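Local coordinates for protein probable translation initiation factor eIF-2B subunit delta (Schizosaccharomyces pombe, PDB 5B04) that forms part of the eIF2B complex, which catalyses exchange of GDP for GTP on the gamma subunit of translation initiation factor eIF2, at residues A261-Y274 and I326-F340. Residues are numbered along the deposited sequence; the frame is centred on the assembly and turned at random.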
# COMPACT_ATOMS: atom_id res chain seq x y z
N ALA G 261 -23.92 -12.42 -22.63
CA ALA G 261 -23.73 -12.73 -21.22
C ALA G 261 -24.54 -13.95 -20.79
O ALA G 261 -24.09 -14.74 -19.96
CB ALA G 261 -24.09 -11.52 -20.37
N THR G 262 -25.74 -14.08 -21.34
CA THR G 262 -26.66 -15.15 -20.95
C THR G 262 -26.09 -16.54 -21.25
O THR G 262 -26.27 -17.47 -20.47
CB THR G 262 -28.02 -15.01 -21.67
OG1 THR G 262 -28.56 -13.71 -21.41
CG2 THR G 262 -29.00 -16.07 -21.19
N GLU G 263 -25.38 -16.66 -22.37
CA GLU G 263 -24.84 -17.95 -22.78
C GLU G 263 -23.64 -18.36 -21.92
O GLU G 263 -23.14 -19.48 -22.04
CB GLU G 263 -24.45 -17.92 -24.26
CG GLU G 263 -25.64 -17.75 -25.19
CD GLU G 263 -26.68 -18.84 -25.01
OE1 GLU G 263 -26.29 -20.02 -24.82
OE2 GLU G 263 -27.89 -18.52 -25.04
N LYS G 264 -23.18 -17.45 -21.06
CA LYS G 264 -22.13 -17.78 -20.11
C LYS G 264 -22.74 -18.37 -18.84
O LYS G 264 -22.03 -18.94 -18.01
CB LYS G 264 -21.30 -16.54 -19.78
CG LYS G 264 -20.15 -16.32 -20.74
CD LYS G 264 -19.26 -17.55 -20.82
CE LYS G 264 -18.11 -17.36 -21.79
NZ LYS G 264 -17.19 -18.53 -21.78
N ILE G 265 -24.05 -18.24 -18.71
CA ILE G 265 -24.77 -18.81 -17.57
C ILE G 265 -25.02 -20.30 -17.78
O ILE G 265 -25.50 -20.72 -18.83
CB ILE G 265 -26.12 -18.10 -17.34
CG1 ILE G 265 -25.90 -16.61 -17.08
CG2 ILE G 265 -26.88 -18.74 -16.19
CD1 ILE G 265 -27.17 -15.82 -16.89
N GLN G 266 -24.68 -21.09 -16.77
CA GLN G 266 -24.84 -22.54 -16.84
C GLN G 266 -25.86 -23.01 -15.80
O GLN G 266 -26.13 -22.30 -14.83
CB GLN G 266 -23.50 -23.23 -16.63
CG GLN G 266 -22.40 -22.72 -17.56
CD GLN G 266 -21.04 -22.68 -16.89
OE1 GLN G 266 -20.78 -23.41 -15.94
NE2 GLN G 266 -20.17 -21.81 -17.40
N ASP G 267 -26.42 -24.19 -16.01
CA ASP G 267 -27.43 -24.72 -15.09
C ASP G 267 -26.83 -25.03 -13.72
O ASP G 267 -25.89 -25.82 -13.61
CB ASP G 267 -28.08 -25.98 -15.67
CG ASP G 267 -29.14 -25.66 -16.70
OD1 ASP G 267 -29.52 -24.47 -16.82
OD2 ASP G 267 -29.60 -26.59 -17.39
N GLY G 268 -27.37 -24.39 -12.69
CA GLY G 268 -26.89 -24.58 -11.34
C GLY G 268 -26.09 -23.39 -10.85
O GLY G 268 -25.56 -23.41 -9.73
N ASP G 269 -26.00 -22.36 -11.68
CA ASP G 269 -25.26 -21.16 -11.33
C ASP G 269 -25.90 -20.40 -10.18
O ASP G 269 -27.12 -20.32 -10.07
CB ASP G 269 -25.13 -20.23 -12.54
CG ASP G 269 -23.86 -20.48 -13.34
OD1 ASP G 269 -22.91 -21.08 -12.78
OD2 ASP G 269 -23.81 -20.07 -14.52
N VAL G 270 -25.06 -19.85 -9.31
CA VAL G 270 -25.50 -18.92 -8.28
C VAL G 270 -24.90 -17.56 -8.58
O VAL G 270 -23.72 -17.31 -8.31
CB VAL G 270 -25.10 -19.39 -6.87
CG1 VAL G 270 -25.57 -18.39 -5.83
CG2 VAL G 270 -25.69 -20.76 -6.59
N ILE G 271 -25.71 -16.67 -9.15
CA ILE G 271 -25.22 -15.42 -9.71
C ILE G 271 -25.41 -14.23 -8.78
O ILE G 271 -26.49 -14.03 -8.23
CB ILE G 271 -25.91 -15.13 -11.06
CG1 ILE G 271 -25.60 -16.25 -12.05
CG2 ILE G 271 -25.48 -13.79 -11.61
CD1 ILE G 271 -26.30 -16.10 -13.38
N LEU G 272 -24.35 -13.44 -8.61
CA LEU G 272 -24.40 -12.28 -7.74
C LEU G 272 -24.55 -10.99 -8.54
O LEU G 272 -23.69 -10.65 -9.36
CB LEU G 272 -23.14 -12.22 -6.87
CG LEU G 272 -23.11 -11.30 -5.64
CD1 LEU G 272 -22.04 -11.78 -4.67
CD2 LEU G 272 -22.86 -9.84 -6.00
N THR G 273 -25.58 -10.23 -8.23
CA THR G 273 -25.71 -8.92 -8.80
C THR G 273 -25.75 -7.94 -7.67
O THR G 273 -26.34 -8.22 -6.67
CB THR G 273 -27.01 -8.78 -9.55
OG1 THR G 273 -27.18 -7.42 -9.93
CG2 THR G 273 -28.13 -9.17 -8.68
N TYR G 274 -25.13 -6.79 -7.85
CA TYR G 274 -25.06 -5.81 -6.79
C TYR G 274 -25.99 -4.69 -7.19
O TYR G 274 -26.02 -4.27 -8.31
CB TYR G 274 -23.61 -5.47 -6.55
CG TYR G 274 -23.35 -4.33 -5.64
CD1 TYR G 274 -23.92 -4.24 -4.40
CD2 TYR G 274 -22.50 -3.35 -6.00
CE1 TYR G 274 -23.67 -3.19 -3.57
CE2 TYR G 274 -22.25 -2.29 -5.18
CZ TYR G 274 -22.84 -2.23 -3.98
OH TYR G 274 -22.55 -1.17 -3.19
N ILE G 326 -24.08 -5.65 2.01
CA ILE G 326 -22.69 -5.74 1.57
C ILE G 326 -21.76 -6.16 2.71
O ILE G 326 -20.64 -6.63 2.48
CB ILE G 326 -22.21 -4.39 0.97
CG1 ILE G 326 -20.91 -4.58 0.17
CG2 ILE G 326 -22.05 -3.34 2.05
CD1 ILE G 326 -20.48 -3.35 -0.60
N SER G 327 -22.23 -6.00 3.95
CA SER G 327 -21.47 -6.41 5.12
C SER G 327 -21.36 -7.93 5.20
O SER G 327 -20.44 -8.46 5.83
CB SER G 327 -22.11 -5.87 6.39
OG SER G 327 -22.40 -4.48 6.27
N ALA G 328 -22.31 -8.62 4.58
CA ALA G 328 -22.36 -10.08 4.61
C ALA G 328 -21.75 -10.68 3.35
O ALA G 328 -22.04 -11.82 3.01
CB ALA G 328 -23.79 -10.56 4.79
N LEU G 329 -20.92 -9.90 2.67
CA LEU G 329 -20.34 -10.31 1.40
C LEU G 329 -19.50 -11.58 1.53
O LEU G 329 -19.68 -12.52 0.76
CB LEU G 329 -19.49 -9.19 0.81
CG LEU G 329 -18.99 -9.44 -0.61
CD1 LEU G 329 -20.16 -9.69 -1.55
CD2 LEU G 329 -18.14 -8.27 -1.10
N SER G 330 -18.59 -11.59 2.50
CA SER G 330 -17.72 -12.74 2.74
C SER G 330 -18.51 -14.02 2.96
O SER G 330 -18.15 -15.08 2.45
CB SER G 330 -16.82 -12.48 3.94
OG SER G 330 -15.99 -13.60 4.21
N TYR G 331 -19.58 -13.91 3.73
CA TYR G 331 -20.43 -15.04 4.05
C TYR G 331 -21.11 -15.61 2.81
O TYR G 331 -20.96 -16.79 2.49
CB TYR G 331 -21.49 -14.63 5.08
CG TYR G 331 -22.44 -15.73 5.49
CD1 TYR G 331 -22.15 -16.58 6.54
CD2 TYR G 331 -23.65 -15.91 4.82
CE1 TYR G 331 -23.02 -17.59 6.91
CE2 TYR G 331 -24.53 -16.91 5.18
CZ TYR G 331 -24.21 -17.74 6.23
OH TYR G 331 -25.08 -18.74 6.60
N ILE G 332 -21.84 -14.75 2.11
CA ILE G 332 -22.68 -15.18 0.99
C ILE G 332 -21.86 -15.55 -0.25
O ILE G 332 -22.35 -16.26 -1.13
CB ILE G 332 -23.70 -14.08 0.62
CG1 ILE G 332 -24.85 -14.67 -0.20
CG2 ILE G 332 -23.02 -12.93 -0.12
CD1 ILE G 332 -25.60 -15.77 0.51
N MET G 333 -20.61 -15.09 -0.31
CA MET G 333 -19.76 -15.33 -1.47
C MET G 333 -19.45 -16.81 -1.66
O MET G 333 -19.22 -17.27 -2.78
CB MET G 333 -18.46 -14.53 -1.35
CG MET G 333 -17.54 -14.63 -2.56
SD MET G 333 -18.25 -13.92 -4.06
CE MET G 333 -18.36 -12.19 -3.61
N GLN G 334 -19.45 -17.56 -0.56
CA GLN G 334 -19.13 -18.98 -0.60
C GLN G 334 -20.18 -19.79 -1.36
O GLN G 334 -19.94 -20.95 -1.71
CB GLN G 334 -18.96 -19.53 0.82
CG GLN G 334 -17.79 -18.94 1.57
CD GLN G 334 -17.13 -19.93 2.50
OE1 GLN G 334 -17.80 -20.59 3.30
NE2 GLN G 334 -15.81 -20.05 2.40
N GLU G 335 -21.33 -19.18 -1.61
CA GLU G 335 -22.39 -19.83 -2.38
C GLU G 335 -22.34 -19.40 -3.85
O GLU G 335 -22.83 -20.11 -4.73
CB GLU G 335 -23.76 -19.51 -1.79
CG GLU G 335 -24.02 -20.14 -0.43
CD GLU G 335 -25.34 -19.70 0.17
OE1 GLU G 335 -26.24 -19.29 -0.59
OE2 GLU G 335 -25.48 -19.75 1.41
N VAL G 336 -21.73 -18.25 -4.10
CA VAL G 336 -21.73 -17.64 -5.42
C VAL G 336 -20.76 -18.33 -6.39
O VAL G 336 -19.64 -18.67 -6.02
CB VAL G 336 -21.36 -16.14 -5.33
CG1 VAL G 336 -21.42 -15.49 -6.70
CG2 VAL G 336 -22.28 -15.43 -4.36
N THR G 337 -21.21 -18.54 -7.62
CA THR G 337 -20.38 -19.14 -8.66
C THR G 337 -20.01 -18.13 -9.75
O THR G 337 -19.00 -18.29 -10.42
CB THR G 337 -21.07 -20.35 -9.31
OG1 THR G 337 -22.29 -19.93 -9.93
CG2 THR G 337 -21.37 -21.42 -8.27
N LYS G 338 -20.84 -17.11 -9.91
CA LYS G 338 -20.59 -16.07 -10.91
C LYS G 338 -21.05 -14.69 -10.44
O LYS G 338 -22.06 -14.57 -9.75
CB LYS G 338 -21.28 -16.42 -12.24
CG LYS G 338 -20.52 -17.42 -13.08
CD LYS G 338 -21.22 -17.69 -14.40
CE LYS G 338 -20.47 -18.72 -15.23
NZ LYS G 338 -20.38 -20.03 -14.53
N ILE G 339 -20.31 -13.67 -10.83
CA ILE G 339 -20.64 -12.29 -10.49
C ILE G 339 -20.85 -11.45 -11.74
O ILE G 339 -19.97 -11.39 -12.61
CB ILE G 339 -19.55 -11.64 -9.62
CG1 ILE G 339 -19.37 -12.42 -8.31
CG2 ILE G 339 -19.88 -10.19 -9.33
CD1 ILE G 339 -18.17 -11.98 -7.50
N PHE G 340 -22.00 -10.80 -11.83
CA PHE G 340 -22.32 -9.95 -12.98
C PHE G 340 -22.44 -8.49 -12.57
O PHE G 340 -23.18 -8.16 -11.64
CB PHE G 340 -23.61 -10.43 -13.65
CG PHE G 340 -23.43 -11.65 -14.51
CD1 PHE G 340 -23.11 -12.87 -13.95
CD2 PHE G 340 -23.60 -11.57 -15.88
CE1 PHE G 340 -22.95 -13.99 -14.73
CE2 PHE G 340 -23.44 -12.69 -16.68
CZ PHE G 340 -23.11 -13.90 -16.10
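Strands 269-274 and 338-340 run parallel, their axes 31° apart and 4.6 Å at closest approach, zipped by Leu272 N to Lys338 O (2.8 Å) and Phe340 N to Leu272 O (3.0 Å). Val270 O takes two N-H groups, that of Thr337 on an in-plane lone pair and that of Lys338 from above the carbonyl plane. Thr337 OG1, set between its own N and carbonyl carbon (chi1 61°), accepts from Val270 N at 2.8 Å and donates to Asp269 OD1. Lys338, extended until its last bend, brings NZ to Asp269 OD1 on the syn side, 23° out of the carboxylate plane (3.3 Å), while Asp269 OD2 receives Gln266 N across the type II turn. An asparagine in place of Asp269 would probably leave the lysine charge without its mate here. In this mixed, mostly parallel sheet of Rossmann-like topology, the two strands are central neighbours although strands 294-300 and 320-325 intervene in sequence. On one face the Phe340 ring meets Ala261 CB at its edge and Ile271 CG2 obliquely, with helix 278-289 alongside. On the other, Leu272 CD1 packs against Val336 CG2 (3.7 Å) and Met333 CE (3.9 Å); Ile361 of helix 358-367 also touches Leu272.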